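Local coordinates for uncharacterized protein (Slackia heliotrinireducens DSM 20476, PDB 4S1P), which is probably an SGNH (GDSL-like) hydrolase that cleaves ester bonds, though its natural substrate is not known, at residues 6-11 / 31-36; 12-17 / 102-107. All coordinates share one frame; numbering follows the deposited sequence.

Interaction 1: residues 6-11 / 31-36; sequences ILMLGN and VRVHAR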
ATOM      1  N   ILE A   6     -11.966  -4.969   6.285  1.00 13.94           N
ATOM      2  CA  ILE A   6     -10.870  -4.518   5.401  1.00 11.43           C
ATOM      3  C   ILE A   6      -9.718  -5.517   5.513  1.00 12.44           C
ATOM      4  O   ILE A   6      -9.270  -5.836   6.614  1.00 12.69           O
ATOM      5  CB  ILE A   6     -10.350  -3.118   5.808  1.00 12.27           C
ATOM      6  CG1 ILE A   6     -11.488  -2.095   5.781  1.00 13.43           C
ATOM      7  CG2 ILE A   6      -9.202  -2.688   4.909  1.00 14.56           C
ATOM      8  CD1 ILE A   6     -11.129  -0.786   6.457  1.00 15.49           C
ATOM      9  N   LEU A   7      -9.251  -6.029   4.375  1.00 11.55           N
ATOM     10  CA  LEU A   7      -8.056  -6.881   4.303  1.00 11.88           C
ATOM     11  C   LEU A   7      -6.925  -6.048   3.733  1.00 11.02           C
ATOM     12  O   LEU A   7      -7.091  -5.453   2.678  1.00 12.25           O
ATOM     13  CB  LEU A   7      -8.323  -8.062   3.384  1.00 11.55           C
ATOM     14  CG  LEU A   7      -7.167  -9.022   3.160  1.00 11.77           C
ATOM     15  CD1 LEU A   7      -6.663  -9.646   4.450  1.00 14.28           C
ATOM     16  CD2 LEU A   7      -7.603 -10.085   2.139  1.00 13.27           C
HETATM   17  N   MSE A   8      -5.809  -5.985   4.444  1.00 11.27           N
HETATM   18  CA  MSE A   8      -4.662  -5.205   4.004  1.00 10.61           C
HETATM   19  C   MSE A   8      -3.498  -6.113   3.696  1.00 10.46           C
HETATM   20  O   MSE A   8      -3.171  -7.015   4.478  1.00 12.70           O
HETATM   21  CB  MSE A   8      -4.204  -4.244   5.104  1.00 10.95           C
HETATM   22  CG  MSE A   8      -5.341  -3.350   5.586  1.00 11.78           C
HETATM   23 SE   MSE A   8      -4.634  -1.951   6.795  0.65 13.27          SE
HETATM   24  CE  MSE A   8      -3.988  -0.712   5.447  1.00 15.60           C
ATOM     25  N   LEU A   9      -2.926  -5.923   2.516  1.00 10.48           N
ATOM     26  CA  LEU A   9      -1.785  -6.674   2.073  1.00 11.27           C
ATOM     27  C   LEU A   9      -0.603  -5.715   1.965  1.00 12.11           C
ATOM     28  O   LEU A   9      -0.699  -4.688   1.275  1.00 12.58           O
ATOM     29  CB  LEU A   9      -2.076  -7.277   0.681  1.00 11.08           C
ATOM     30  CG  LEU A   9      -3.461  -7.905   0.467  1.00 11.66           C
ATOM     31  CD1 LEU A   9      -3.587  -8.410  -0.984  1.00 12.91           C
ATOM     32  CD2 LEU A   9      -3.729  -8.992   1.493  1.00 12.95           C
ATOM     33  N   GLY A  10       0.506  -6.011   2.629  1.00 11.41           N
ATOM     34  CA  GLY A  10       1.628  -5.065   2.621  1.00 12.09           C
ATOM     35  C   GLY A  10       2.835  -5.505   3.405  1.00 12.74           C
ATOM     36  O   GLY A  10       3.044  -6.706   3.628  1.00 12.75           O
ATOM     37  N   ASN A  11       3.612  -4.523   3.827  1.00 12.28           N
ATOM     38  CA  ASN A  11       4.812  -4.775   4.605  1.00 14.14           C
ATOM     39  C   ASN A  11       4.923  -3.728   5.694  1.00 14.07           C
ATOM     40  O   ASN A  11       3.880  -3.267   6.187  1.00 13.63           O
ATOM     41  CB  ASN A  11       6.012  -4.958   3.694  1.00 14.27           C
ATOM     42  CG  ASN A  11       6.401  -3.712   2.954  1.00 14.25           C
ATOM     43  OD1 ASN A  11       6.064  -2.578   3.311  1.00 12.94           O
ATOM     44  ND2 ASN A  11       7.167  -3.921   1.899  1.00 15.33           N
ATOM     45  N   VAL A  31     -10.125  -4.917  10.736  1.00 14.72           N
ATOM     46  CA  VAL A  31      -8.970  -4.870   9.827  1.00 13.77           C
ATOM     47  C   VAL A  31      -8.105  -6.106  10.036  1.00 15.21           C
ATOM     48  O   VAL A  31      -7.669  -6.402  11.145  1.00 19.76           O
ATOM     49  CB  VAL A  31      -8.153  -3.582  10.030  1.00 15.39           C
ATOM     50  CG1 VAL A  31      -6.911  -3.571   9.146  1.00 17.40           C
ATOM     51  CG2 VAL A  31      -9.019  -2.385   9.724  1.00 15.20           C
ATOM     52  N   ARG A  32      -7.911  -6.849   8.952  1.00 12.67           N
ATOM     53  CA  ARG A  32      -7.049  -8.011   8.904  1.00 12.43           C
ATOM     54  C   ARG A  32      -5.833  -7.652   8.063  1.00 11.94           C
ATOM     55  O   ARG A  32      -5.988  -7.049   6.995  1.00 14.06           O
ATOM     56  CB  ARG A  32      -7.775  -9.173   8.230  1.00 13.28           C
ATOM     57  CG  ARG A  32      -6.988 -10.469   8.122  1.00 14.34           C
ATOM     58  CD  ARG A  32      -6.802 -11.216   9.446  1.00 15.85           C
ATOM     59  NE  ARG A  32      -8.104 -11.470  10.054  1.00 17.55           N
ATOM     60  CZ  ARG A  32      -9.019 -12.325   9.580  1.00 16.55           C
ATOM     61  NH1 ARG A  32      -8.734 -13.152   8.579  1.00 17.34           N
ATOM     62  NH2 ARG A  32     -10.215 -12.370  10.128  1.00 20.47           N
ATOM     63  N   VAL A  33      -4.642  -7.993   8.547  1.00 11.82           N
ATOM     64  CA  VAL A  33      -3.386  -7.635   7.849  1.00 12.56           C
ATOM     65  C   VAL A  33      -2.582  -8.880   7.492  1.00 12.29           C
ATOM     66  O   VAL A  33      -2.366  -9.742   8.356  1.00 13.07           O
ATOM     67  CB  VAL A  33      -2.523  -6.744   8.754  1.00 13.91           C
ATOM     68  CG1 VAL A  33      -1.235  -6.347   8.055  1.00 16.45           C
ATOM     69  CG2 VAL A  33      -3.325  -5.516   9.163  1.00 14.88           C
ATOM     70  N   HIS A  34      -2.216  -8.996   6.216  1.00 12.16           N
ATOM     71  CA  HIS A  34      -1.298 -10.002   5.727  1.00 11.12           C
ATOM     72  C   HIS A  34      -0.051  -9.262   5.304  1.00 12.68           C
ATOM     73  O   HIS A  34      -0.009  -8.673   4.204  1.00 12.21           O
ATOM     74  CB  HIS A  34      -1.915 -10.740   4.532  1.00 11.13           C
ATOM     75  CG  HIS A  34      -3.115 -11.556   4.880  1.00 11.71           C
ATOM     76  ND1 HIS A  34      -3.910 -12.142   3.912  1.00 12.41           N
ATOM     77  CD2 HIS A  34      -3.696 -11.836   6.064  1.00 12.50           C
ATOM     78  CE1 HIS A  34      -4.916 -12.779   4.504  1.00 13.22           C
ATOM     79  NE2 HIS A  34      -4.821 -12.589   5.809  1.00 12.31           N
ATOM     80  N   ALA A  35       0.947  -9.247   6.192  1.00 12.57           N
ATOM     81  CA  ALA A  35       2.141  -8.461   5.957  1.00 12.95           C
ATOM     82  C   ALA A  35       3.344  -9.194   6.507  1.00 14.78           C
ATOM     83  O   ALA A  35       3.231 -10.066   7.377  1.00 18.76           O
ATOM     84  CB  ALA A  35       2.025  -7.114   6.622  1.00 15.64           C
ATOM     85  N   ARG A  36       4.494  -8.856   5.956  1.00 15.03           N
ATOM     86  CA  ARG A  36       5.768  -9.285   6.504  1.00 17.51           C
ATOM     87  C   ARG A  36       6.781  -8.251   6.089  1.00 16.80           C
ATOM     88  O   ARG A  36       6.690  -7.689   5.004  1.00 16.21           O
ATOM     89  CB  ARG A  36       6.208 -10.620   5.952  1.00 23.49           C
ATOM     90  CG  ARG A  36       7.390 -11.197   6.731  1.00 28.81           C
ATOM     91  CD  ARG A  36       8.001 -12.396   6.022  1.00 35.27           C
ATOM     92  NE  ARG A  36       8.641 -12.048   4.750  1.00 34.44           N
ATOM     93  CZ  ARG A  36       8.072 -12.176   3.557  1.00 23.34           C
ATOM     94  NH1 ARG A  36       6.871 -12.679   3.483  1.00 25.65           N
ATOM     95  NH2 ARG A  36       8.735 -11.820   2.454  1.00 28.56           N
TER

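Interaction 2: residues 12-17 / 102-107; sequences SLTTAN and VIYGTW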
ATOM      1  N   SER A  12       6.127  -3.388   6.174  1.00 13.57           N
ATOM      2  CA  SER A  12       6.193  -2.451   7.290  1.00 15.46           C
ATOM      3  C   SER A  12       5.622  -1.064   6.969  1.00 15.46           C
ATOM      4  O   SER A  12       5.242  -0.345   7.890  1.00 17.20           O
ATOM      5  CB  SER A  12       7.619  -2.352   7.855  1.00 20.39           C
ATOM      6  OG  SER A  12       8.387  -1.537   7.040  1.00 26.79           O
ATOM      7  N   LEU A  13       5.484  -0.672   5.688  1.00 13.51           N
ATOM      8  CA  LEU A  13       4.826   0.622   5.431  1.00 14.07           C
ATOM      9  C   LEU A  13       3.352   0.597   5.833  1.00 13.58           C
ATOM     10  O   LEU A  13       2.742   1.650   6.127  1.00 15.18           O
ATOM     11  CB  LEU A  13       5.002   1.078   3.983  1.00 14.65           C
ATOM     12  CG  LEU A  13       6.336   1.757   3.633  1.00 17.75           C
ATOM     13  CD1 LEU A  13       7.521   0.835   3.773  1.00 20.05           C
ATOM     14  CD2 LEU A  13       6.241   2.374   2.259  1.00 17.03           C
ATOM     15  N   THR A  14       2.780  -0.600   5.861  1.00 12.77           N
ATOM     16  CA  THR A  14       1.426  -0.788   6.366  1.00 12.83           C
ATOM     17  C   THR A  14       1.408  -0.978   7.879  1.00 13.55           C
ATOM     18  O   THR A  14       0.593  -0.363   8.548  1.00 15.39           O
ATOM     19  CB  THR A  14       0.771  -2.005   5.679  1.00 12.31           C
ATOM     20  OG1 THR A  14       0.507  -1.668   4.317  1.00 12.76           O
ATOM     21  CG2 THR A  14      -0.573  -2.370   6.334  1.00 13.59           C
ATOM     22  N   THR A  15       2.293  -1.812   8.425  1.00 13.27           N
ATOM     23  CA  THR A  15       2.166  -2.209   9.822  1.00 14.00           C
ATOM     24  C   THR A  15       2.812  -1.228  10.782  1.00 14.79           C
ATOM     25  O   THR A  15       2.427  -1.221  11.965  1.00 17.20           O
ATOM     26  CB  THR A  15       2.758  -3.593  10.071  1.00 14.58           C
ATOM     27  OG1 THR A  15       4.124  -3.626   9.649  1.00 15.30           O
ATOM     28  CG2 THR A  15       1.979  -4.664   9.342  1.00 17.48           C
ATOM     29  N   ALA A  16       3.740  -0.402  10.302  1.00 15.39           N
ATOM     30  CA  ALA A  16       4.460   0.500  11.220  1.00 17.27           C
ATOM     31  C   ALA A  16       3.506   1.403  12.003  1.00 15.59           C
ATOM     32  O   ALA A  16       2.462   1.861  11.497  1.00 15.69           O
ATOM     33  CB  ALA A  16       5.496   1.357  10.448  1.00 18.27           C
ATOM     34  N   ASN A  17       3.910   1.677  13.252  1.00 16.25           N
ATOM     35  CA  ASN A  17       3.214   2.655  14.083  1.00 17.86           C
ATOM     36  C   ASN A  17       1.746   2.363  14.320  1.00 16.97           C
ATOM     37  O   ASN A  17       0.938   3.288  14.458  1.00 19.10           O
ATOM     38  CB  ASN A  17       3.384   4.059  13.526  1.00 17.34           C
ATOM     39  CG  ASN A  17       4.831   4.421  13.323  1.00 17.48           C
ATOM     40  OD1 ASN A  17       5.616   4.374  14.277  1.00 25.41           O
ATOM     41  ND2 ASN A  17       5.201   4.771  12.092  1.00 20.09           N
ATOM     42  N   VAL A 102      -8.256  -1.381  -3.283  1.00 12.31           N
ATOM     43  CA  VAL A 102      -7.743  -0.058  -2.933  1.00 12.48           C
ATOM     44  C   VAL A 102      -6.228  -0.099  -3.036  1.00 12.48           C
ATOM     45  O   VAL A 102      -5.613  -0.979  -2.442  1.00 12.07           O
ATOM     46  CB  VAL A 102      -8.157   0.344  -1.493  1.00 13.05           C
ATOM     47  CG1 VAL A 102      -7.555   1.668  -1.076  1.00 15.27           C
ATOM     48  CG2 VAL A 102      -9.677   0.393  -1.372  1.00 13.92           C
ATOM     49  N   ILE A 103      -5.640   0.845  -3.767  1.00 12.02           N
ATOM     50  CA  ILE A 103      -4.211   0.957  -3.813  1.00 11.50           C
ATOM     51  C   ILE A 103      -3.757   1.886  -2.682  1.00 12.07           C
ATOM     52  O   ILE A 103      -4.202   3.035  -2.605  1.00 12.17           O
ATOM     53  CB  ILE A 103      -3.734   1.521  -5.165  1.00 11.91           C
ATOM     54  CG1 ILE A 103      -3.995   0.498  -6.279  1.00 12.61           C
ATOM     55  CG2 ILE A 103      -2.268   1.949  -5.106  1.00 13.52           C
ATOM     56  CD1 ILE A 103      -3.989   1.123  -7.645  1.00 16.98           C
ATOM     57  N   TYR A 104      -2.861   1.399  -1.824  1.00 11.86           N
ATOM     58  CA  TYR A 104      -2.199   2.246  -0.815  1.00 12.62           C
ATOM     59  C   TYR A 104      -1.010   2.848  -1.582  1.00 12.79           C
ATOM     60  O   TYR A 104       0.044   2.210  -1.742  1.00 13.05           O
ATOM     61  CB  TYR A 104      -1.818   1.396   0.375  1.00 12.49           C
ATOM     62  CG  TYR A 104      -0.963   2.038   1.480  1.00 12.55           C
ATOM     63  CD1 TYR A 104      -0.550   3.375   1.463  1.00 13.43           C
ATOM     64  CD2 TYR A 104      -0.581   1.273   2.549  1.00 13.08           C
ATOM     65  CE1 TYR A 104       0.290   3.884   2.471  1.00 12.28           C
ATOM     66  CE2 TYR A 104       0.241   1.751   3.542  1.00 13.22           C
ATOM     67  CZ  TYR A 104       0.667   3.062   3.519  1.00 12.73           C
ATOM     68  OH  TYR A 104       1.514   3.534   4.491  1.00 14.40           O
ATOM     69  N   GLY A 105      -1.219   4.046  -2.131  1.00 11.92           N
ATOM     70  CA  GLY A 105      -0.169   4.706  -2.900  1.00 12.99           C
ATOM     71  C   GLY A 105       0.835   5.258  -1.892  1.00 15.47           C
ATOM     72  O   GLY A 105       0.482   6.016  -1.003  1.00 21.22           O
ATOM     73  N   THR A 106       2.075   4.873  -2.008  1.00 11.52           N
ATOM     74  CA  THR A 106       3.114   5.362  -1.132  1.00 12.40           C
ATOM     75  C   THR A 106       3.959   6.450  -1.843  1.00 13.15           C
ATOM     76  O   THR A 106       3.657   6.927  -2.933  1.00 14.62           O
ATOM     77  CB  THR A 106       3.980   4.191  -0.624  1.00 13.39           C
ATOM     78  OG1 THR A 106       4.715   3.600  -1.718  1.00 13.92           O
ATOM     79  CG2 THR A 106       3.132   3.098   0.071  1.00 13.60           C
ATOM     80  N   TRP A 107       5.015   6.843  -1.156  1.00 13.47           N
ATOM     81  CA  TRP A 107       5.732   8.075  -1.419  1.00 13.36           C
ATOM     82  C   TRP A 107       7.118   7.776  -2.002  1.00 15.10           C
ATOM     83  O   TRP A 107       7.705   6.725  -1.723  1.00 14.86           O
ATOM     84  CB  TRP A 107       5.861   8.870  -0.094  1.00 14.10           C
ATOM     85  CG  TRP A 107       6.270   7.995   1.018  1.00 15.05           C
ATOM     86  CD1 TRP A 107       7.536   7.623   1.340  1.00 15.65           C
ATOM     87  CD2 TRP A 107       5.405   7.319   1.932  1.00 13.34           C
ATOM     88  NE1 TRP A 107       7.521   6.745   2.387  1.00 17.08           N
ATOM     89  CE2 TRP A 107       6.218   6.534   2.766  1.00 14.07           C
ATOM     90  CE3 TRP A 107       4.005   7.259   2.100  1.00 13.89           C
ATOM     91  CZ2 TRP A 107       5.694   5.726   3.763  1.00 16.72           C
ATOM     92  CZ3 TRP A 107       3.499   6.447   3.084  1.00 15.43           C
ATOM     93  CH2 TRP A 107       4.331   5.690   3.897  1.00 16.11           C
TER

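Interaction 1: residues 6-11 / 31-36
With CG of Leu7 anti to its backbone N (chi1 178°) and chi2 near 60°, the CD1 branch comes across to the neighbouring strand, and His34, with CG anti to its carbonyl carbon, sets its imidazole to meet it. Leu7 CD1 sits over the centre of the His34 ring, 3.7 Å from the centroid and 13° off the ring normal, a well-centred CH-pi contact. Leu9 lies alongside His34, pointing the same way, its CD2 3.9 Å from His34 CB. His34 ND1 is hydrogen-bonded to Thr55 OG1 of helix 50-61, which would limit the ring's rotation, while Arg32, bent at chi2 and chi3, turns its guanidinium away to a salt bridge with Glu62. On the other face of the sheet, Met8, a selenomethionine, crosses obliquely over Val31, its SE 3.7 Å from Val31 CG1; Leu23 and Ala24 of helix 19-27 cover this pair. The parallel backbone ladder begins with Arg32 N donating to Ile6 O at 2.9 Å. Met8 is gripped twice, its N giving to Arg32 O and its O receiving His34 N, each at 2.8 Å and nearly along the C=O axis. Farther on the ladder loosens: Gly10 N reaches His34 O at 3.1 Å from above the carbonyl plane, and Arg36 N to Gly10 O is a weak bond. Asn11 CB lies close, 3.1 Å from Arg36 O. The amide of Asn11 works outside the strand pair, its OD1 taking Gln70 NE2 and capping Leu13 N, its ND2 giving to Ala39 O and an unidentified ligand. Two adjacent parallel strands, joined through helices on one side of the sheet, form the first beta-alpha-beta crossover of the SGNH-hydrolase alpha/beta/alpha fold, whose first strand ends at the probable active site.

Interaction 2: residues 12-17 / 102-107
Near the end of strand 100-105, Tyr104 has CG anti to its backbone N (chi1 173°), so the ring reaches out to helix 12-15. Its hydroxyl donates to Leu13 O at 2.8 Å, approaching from 49° above the carbonyl plane, while that oxygen lies at the ring edge. Thr14 slides past in the opposite direction, its OG1 3.5 Å from Tyr104 CE2 at the same edge and hydrogen-bonded to Gln70 OE1. Thr106 comes next: its CG2 lies 3.8 Å above the Tyr104 ring plane, offset toward the rim, and meets Leu13 CD2 at 3.9 Å, the two side chains crossing at about a right angle. An alanine at Tyr104 would remove the donor to Leu13 O and the ring beneath Thr106 CG2, and would probably loosen the packing of this turn against the strand. Trp107 then extends its indole tip to tip with Leu13, CZ2 lying 3.7 Å from Leu13 CD2; its NE1 is hydrogen-bonded to Val166 O, which would steady the ring. The buried contact thus ties the turn bearing Ser12, the likely nucleophile, to strand 100-105, which runs between strands 66-69 and 144-147; helix 123-141 packs on Ile103 and Thr106, and helix 170-184 on Val102 and Tyr104.

The centres of interactions 1 and 2 lie about 10 Å apart, and both reach the same five-stranded parallel sheet. Their segments alternate along the chain, 6-11, 12-17, 31-36, 102-107, and helix 12-15 follows directly on strand 4-10. Interaction 1 joins an outermost strand to its neighbour; interaction 2 bridges that short helix to strand 100-105, with strand 66-69 lying between strands 4-10 and 100-105. The two touch through apolar packing: Thr15 CG2 is 3.7 Å from Ala35 CB, and Met8 CE meets Thr14 CG2. Helix 12-15 thus packs against strand 29-35 and also against Tyr104 and the residues after it, an arrangement consistent with Ser12 serving in a probable Ser12-His167-Asp164 triad.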